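Local coordinates for Low molecular weight protein-tyrosine-phosphatase YfkJ (Bacillus subtilis, PDB 4ETM) that removes phosphate from phosphotyrosine-containing proteins as a low molecular weight protein tyrosine phosphatase and takes part in resistance to ethanol stress, at residues S115-F119 and K120-H124; E161-L164 and A165-K169. All coordinates share one frame; numbering follows the deposited sequence.

Contact 1: residues S115-F119 and K120-H124; sequences SMAGF and KNTSH
Lys-120 closes back onto Ala-117 just after helix 107-117 ends. Its backbone N donates to Ala-117 O at 2.9 Å, with an N-H...O angle of 152° and the donor standing above the carbonyl plane. The Lys-120 side chain starts beside the same oxygen: CB lies 3.2 Å from Ala-117 O, and CG and CD pass alongside it. With CG anti to its own carbonyl carbon (chi1 -64°), the chain runs past the carbonyl before bending at its end, where NZ makes a salt bridge with Asp-97. The Lys-120 side chain also packs against Glu-93 and Leu-96 of helix 93-98.

Buried Ala-117 has a second neighbour, Thr-122. The methyl CG2 of Thr-122 meets Ala-117 CB head-on at 3.4 Å, tighter than usual for two carbons, so the loop is pressed against the last turn of the helix. Leu-96 packs on Ala-117 as well.

At the bend, the Phe-119 side chain heads away from 120-124, and only its CB stays close to Lys-120 N, next along the chain. A water donates to both Gly-118 O and Lys-120 O, 2.8 Å from each, and bridges the two carbonyls within the loop. Farther on, Asn-121 OD1 accepts from Ser-123 N and Ser-123 OG, the hydroxyl lying in the carbonyl plane; the backbone bond makes this an Asx turn.

Residues 117 to 120 form a type II' beta turn with Gly-118 at positive phi, taking the chain out of helix 107-117 toward strand 125-127, outermost in the parallel sheet of this chain.

Contact 2: residues E161-L164 and A165-K169; sequences EQLL and ASIQK
Glu-161 O accepts from Ala-165 N at 3.1 Å, the first of four successive i to i+4 bonds that join 161-164 to 165-169 as one unbroken helix. Ser-166 N reaches Gln-162 O, Ile-167 N reaches Leu-163 O and Gln-168 N reaches Leu-164 O, each at 2.9 Å. The Ile-167 bond is the straightest, with an N-H...O angle of 162°.

Among the side chains, Leu-163 and Ile-167 lie one turn apart and cross at a slant. Their CD1 methyls meet at 3.8 Å, and Leu-163 CG is at 3.9 Å from the same Ile-167 methyl. Ile-167 CG1 is anti to its carbonyl carbon (chi1 -58°), which swings that branch back over the preceding turn, to 3.2 Å from Leu-163 O. Leu-164 and Gln-168 make a looser pair: Leu-164 CD1 is 4.2 Å from Gln-168 CG, the same carbon that lies 3.3 Å from Leu-164 O. Beyond CG the glutamine runs on extended. The Gln-168 side chain also packs on Leu-48 and Leu-173.

Within the fold, Leu-163 and Ile-167 face the parallel sheet, resting on Phe-23 and Val-21 of strand 19-25 and on Ile-103 and Tyr-101 of strand 101-104. Leu-164 turns to helix 31-45, meeting Phe-39 and Leu-42. Leu-163 also touches Phe-39, as well as Tyr-131 of a loop, so this part of the C-terminal helix packs against both the central strands and the adjacent helix.

Contact 1 and contact 2 come in series along the chain and do not touch: their centres are 23 Å apart and their nearest atoms about 8 Å. Contact 1, centred about 18 Å from the chain centre, leads into strand 125-127, outermost in this chain's sheet; contact 2 is centred about 13 Å from it. Strand 101-104 connects them: His-124 of contact 1 bonds through its backbone to Ile-102, whose neighbours Tyr-101 and Ile-103 touch contact 2. Both lie away from the catalytic residues Cys-25, Arg-31 and Asp-142, although strand 19-25, on which contact 2 rests, ends at the nucleophile Cys-25. A bound sodium ion lies about 7 Å from the Asn-121 side chain.

Contact 1: residues S115-F119 and K120-H124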
loop_
_atom_site.group_PDB
_atom_site.type_symbol
_atom_site.label_atom_id
_atom_site.label_comp_id
_atom_site.label_asym_id
_atom_site.label_seq_id
_atom_site.Cartn_x
_atom_site.Cartn_y
_atom_site.Cartn_z
ATOM N N SER A 115 -1.327 -0.616 -8.281
ATOM C CA SER A 115 -2.145 0.217 -9.150
ATOM C C SER A 115 -1.480 0.414 -10.521
ATOM O O SER A 115 -2.154 0.651 -11.525
ATOM C CB SER A 115 -2.373 1.581 -8.474
ATOM O OG SER A 115 -3.250 2.417 -9.218
ATOM N N MET A 116 -0.159 0.307 -10.556
ATOM C CA MET A 116 0.608 0.569 -11.772
ATOM C C MET A 116 0.745 -0.675 -12.644
ATOM O O MET A 116 0.970 -0.581 -13.841
ATOM C CB MET A 116 1.999 1.074 -11.383
ATOM C CG MET A 116 2.971 1.262 -12.526
ATOM S SD MET A 116 4.534 1.812 -11.840
ATOM C CE MET A 116 3.904 2.902 -10.569
ATOM N N ALA A 117 0.595 -1.840 -12.033
ATOM C CA ALA A 117 1.007 -3.100 -12.644
ATOM C C ALA A 117 0.084 -3.650 -13.732
ATOM O O ALA A 117 0.530 -4.419 -14.586
ATOM C CB ALA A 117 1.200 -4.137 -11.564
ATOM N N GLY A 118 -1.191 -3.276 -13.703
ATOM C CA GLY A 118 -2.139 -3.815 -14.664
ATOM C C GLY A 118 -2.188 -5.329 -14.591
ATOM O O GLY A 118 -2.438 -5.889 -13.520
ATOM N N PHE A 119 -1.910 -5.995 -15.712
ATOM C CA PHE A 119 -1.960 -7.454 -15.767
ATOM C C PHE A 119 -0.609 -8.094 -15.458
ATOM O O PHE A 119 -0.493 -9.315 -15.406
ATOM C CB PHE A 119 -2.461 -7.927 -17.133
ATOM C CG PHE A 119 -3.825 -7.408 -17.492
ATOM C CD1 PHE A 119 -4.962 -8.036 -17.026
ATOM C CD2 PHE A 119 -3.965 -6.281 -18.285
ATOM C CE1 PHE A 119 -6.217 -7.558 -17.348
ATOM C CE2 PHE A 119 -5.224 -5.797 -18.617
ATOM C CZ PHE A 119 -6.347 -6.435 -18.141
ATOM N N LYS A 120 0.409 -7.263 -15.261
ATOM C CA LYS A 120 1.759 -7.756 -15.010
ATOM C C LYS A 120 1.876 -8.469 -13.667
ATOM O O LYS A 120 1.173 -8.139 -12.703
ATOM C CB LYS A 120 2.768 -6.615 -15.071
ATOM C CG LYS A 120 2.893 -5.964 -16.427
ATOM C CD LYS A 120 3.801 -4.741 -16.353
ATOM C CE LYS A 120 3.815 -3.974 -17.669
ATOM N NZ LYS A 120 4.409 -4.764 -18.782
ATOM N N ASN A 121 2.775 -9.444 -13.611
ATOM C CA ASN A 121 3.047 -10.149 -12.367
ATOM C C ASN A 121 3.623 -9.226 -11.286
ATOM O O ASN A 121 4.482 -8.387 -11.555
ATOM C CB ASN A 121 3.991 -11.319 -12.625
ATOM C CG ASN A 121 3.926 -12.362 -11.538
ATOM O OD1 ASN A 121 4.682 -12.310 -10.571
ATOM N ND2 ASN A 121 3.015 -13.320 -11.690
ATOM N N THR A 122 3.139 -9.389 -10.060
ATOM C CA THR A 122 3.557 -8.535 -8.953
ATOM C C THR A 122 4.131 -9.342 -7.799
ATOM O O THR A 122 4.309 -8.829 -6.703
ATOM C CB THR A 122 2.375 -7.730 -8.406
ATOM O OG1 THR A 122 1.313 -8.628 -8.062
ATOM C CG2 THR A 122 1.872 -6.763 -9.450
ATOM N N SER A 123 4.422 -10.612 -8.043
ATOM C CA SER A 123 4.817 -11.495 -6.962
ATOM C C SER A 123 6.212 -11.197 -6.435
ATOM O O SER A 123 6.564 -11.629 -5.349
ATOM C CB SER A 123 4.717 -12.955 -7.403
ATOM O OG SER A 123 5.740 -13.279 -8.332
ATOM N N HIS A 124 6.994 -10.442 -7.198
ATOM C CA HIS A 124 8.353 -10.083 -6.794
ATOM C C HIS A 124 8.420 -8.730 -6.061
ATOM O O HIS A 124 9.497 -8.191 -5.824
ATOM C CB HIS A 124 9.273 -10.056 -8.016
ATOM C CG HIS A 124 8.852 -9.082 -9.072
ATOM N ND1 HIS A 124 7.543 -8.944 -9.481
ATOM C CD2 HIS A 124 9.571 -8.212 -9.818
ATOM C CE1 HIS A 124 7.471 -8.020 -10.422
ATOM N NE2 HIS A 124 8.689 -7.559 -10.647
HETATM O O HOH W 1 -1.473 -8.020 -11.950
#

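Contact 2: residues E161-L164 and A165-K169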
loop_
_atom_site.group_PDB
_atom_site.type_symbol
_atom_site.label_atom_id
_atom_site.label_comp_id
_atom_site.label_asym_id
_atom_site.label_seq_id
_atom_site.Cartn_x
_atom_site.Cartn_y
_atom_site.Cartn_z
ATOM N N GLU A 161 20.752 -5.980 4.983
ATOM C CA GLU A 161 21.516 -7.146 5.406
ATOM C C GLU A 161 20.726 -8.433 5.204
ATOM O O GLU A 161 21.233 -9.394 4.618
ATOM C CB GLU A 161 21.950 -7.004 6.871
ATOM C CG GLU A 161 23.077 -6.013 7.064
ATOM C CD GLU A 161 23.336 -5.681 8.518
ATOM O OE1 GLU A 161 22.881 -6.449 9.397
ATOM O OE2 GLU A 161 23.995 -4.650 8.776
ATOM N N GLN A 162 19.492 -8.454 5.695
ATOM C CA GLN A 162 18.642 -9.635 5.586
ATOM C C GLN A 162 18.259 -9.893 4.138
ATOM O O GLN A 162 18.240 -11.038 3.692
ATOM C CB GLN A 162 17.373 -9.464 6.422
ATOM C CG GLN A 162 17.645 -9.347 7.898
ATOM C CD GLN A 162 18.380 -10.549 8.413
ATOM O OE1 GLN A 162 18.188 -11.658 7.918
ATOM N NE2 GLN A 162 19.242 -10.341 9.402
ATOM N N LEU A 163 17.932 -8.823 3.417
ATOM C CA LEU A 163 17.586 -8.934 2.002
ATOM C C LEU A 163 18.713 -9.590 1.218
ATOM O O LEU A 163 18.486 -10.564 0.503
ATOM C CB LEU A 163 17.290 -7.556 1.395
ATOM C CG LEU A 163 17.104 -7.580 -0.134
ATOM C CD1 LEU A 163 15.938 -8.465 -0.564
ATOM C CD2 LEU A 163 16.923 -6.159 -0.660
ATOM N N LEU A 164 19.928 -9.064 1.366
ATOM C CA LEU A 164 21.094 -9.643 0.693
ATOM C C LEU A 164 21.290 -11.128 1.035
ATOM O O LEU A 164 21.600 -11.928 0.154
ATOM C CB LEU A 164 22.361 -8.835 0.988
ATOM C CG LEU A 164 23.674 -9.345 0.374
ATOM C CD1 LEU A 164 23.547 -9.567 -1.133
ATOM C CD2 LEU A 164 24.805 -8.363 0.672
ATOM N N ALA A 165 21.088 -11.495 2.299
ATOM C CA ALA A 165 21.226 -12.894 2.717
ATOM C C ALA A 165 20.174 -13.790 2.061
ATOM O O ALA A 165 20.466 -14.926 1.673
ATOM C CB ALA A 165 21.155 -13.012 4.241
ATOM N N SER A 166 18.958 -13.263 1.942
ATOM C CA SER A 166 17.835 -13.968 1.328
ATOM C C SER A 166 18.123 -14.194 -0.154
ATOM O O SER A 166 17.876 -15.275 -0.691
ATOM C CB SER A 166 16.542 -13.161 1.513
ATOM O OG SER A 166 15.467 -13.732 0.790
ATOM N N ILE A 167 18.658 -13.173 -0.811
ATOM C CA ILE A 167 19.037 -13.297 -2.213
ATOM C C ILE A 167 20.188 -14.292 -2.390
ATOM O O ILE A 167 20.178 -15.098 -3.324
ATOM C CB ILE A 167 19.411 -11.931 -2.821
ATOM C CG1 ILE A 167 18.239 -10.955 -2.688
ATOM C CG2 ILE A 167 19.789 -12.082 -4.272
ATOM C CD1 ILE A 167 18.532 -9.545 -3.157
ATOM N N GLN A 168 21.166 -14.256 -1.487
ATOM C CA GLN A 168 22.283 -15.209 -1.534
ATOM C C GLN A 168 21.816 -16.654 -1.350
ATOM O O GLN A 168 22.335 -17.577 -1.988
ATOM C CB GLN A 168 23.336 -14.882 -0.472
ATOM C CG GLN A 168 24.222 -13.687 -0.779
ATOM C CD GLN A 168 25.423 -13.620 0.152
ATOM O OE1 GLN A 168 26.553 -13.392 -0.281
ATOM N NE2 GLN A 168 25.182 -13.833 1.439
ATOM N N LYS A 169 20.843 -16.858 -0.468
ATOM C CA LYS A 169 20.278 -18.187 -0.268
ATOM C C LYS A 169 19.419 -18.626 -1.454
ATOM O O LYS A 169 19.532 -19.763 -1.925
ATOM C CB LYS A 169 19.455 -18.245 1.019
ATOM C CG LYS A 169 18.787 -19.593 1.246
ATOM C CD LYS A 169 18.094 -19.660 2.600
ATOM C CE LYS A 169 17.514 -21.047 2.847
ATOM N NZ LYS A 169 16.864 -21.146 4.187
#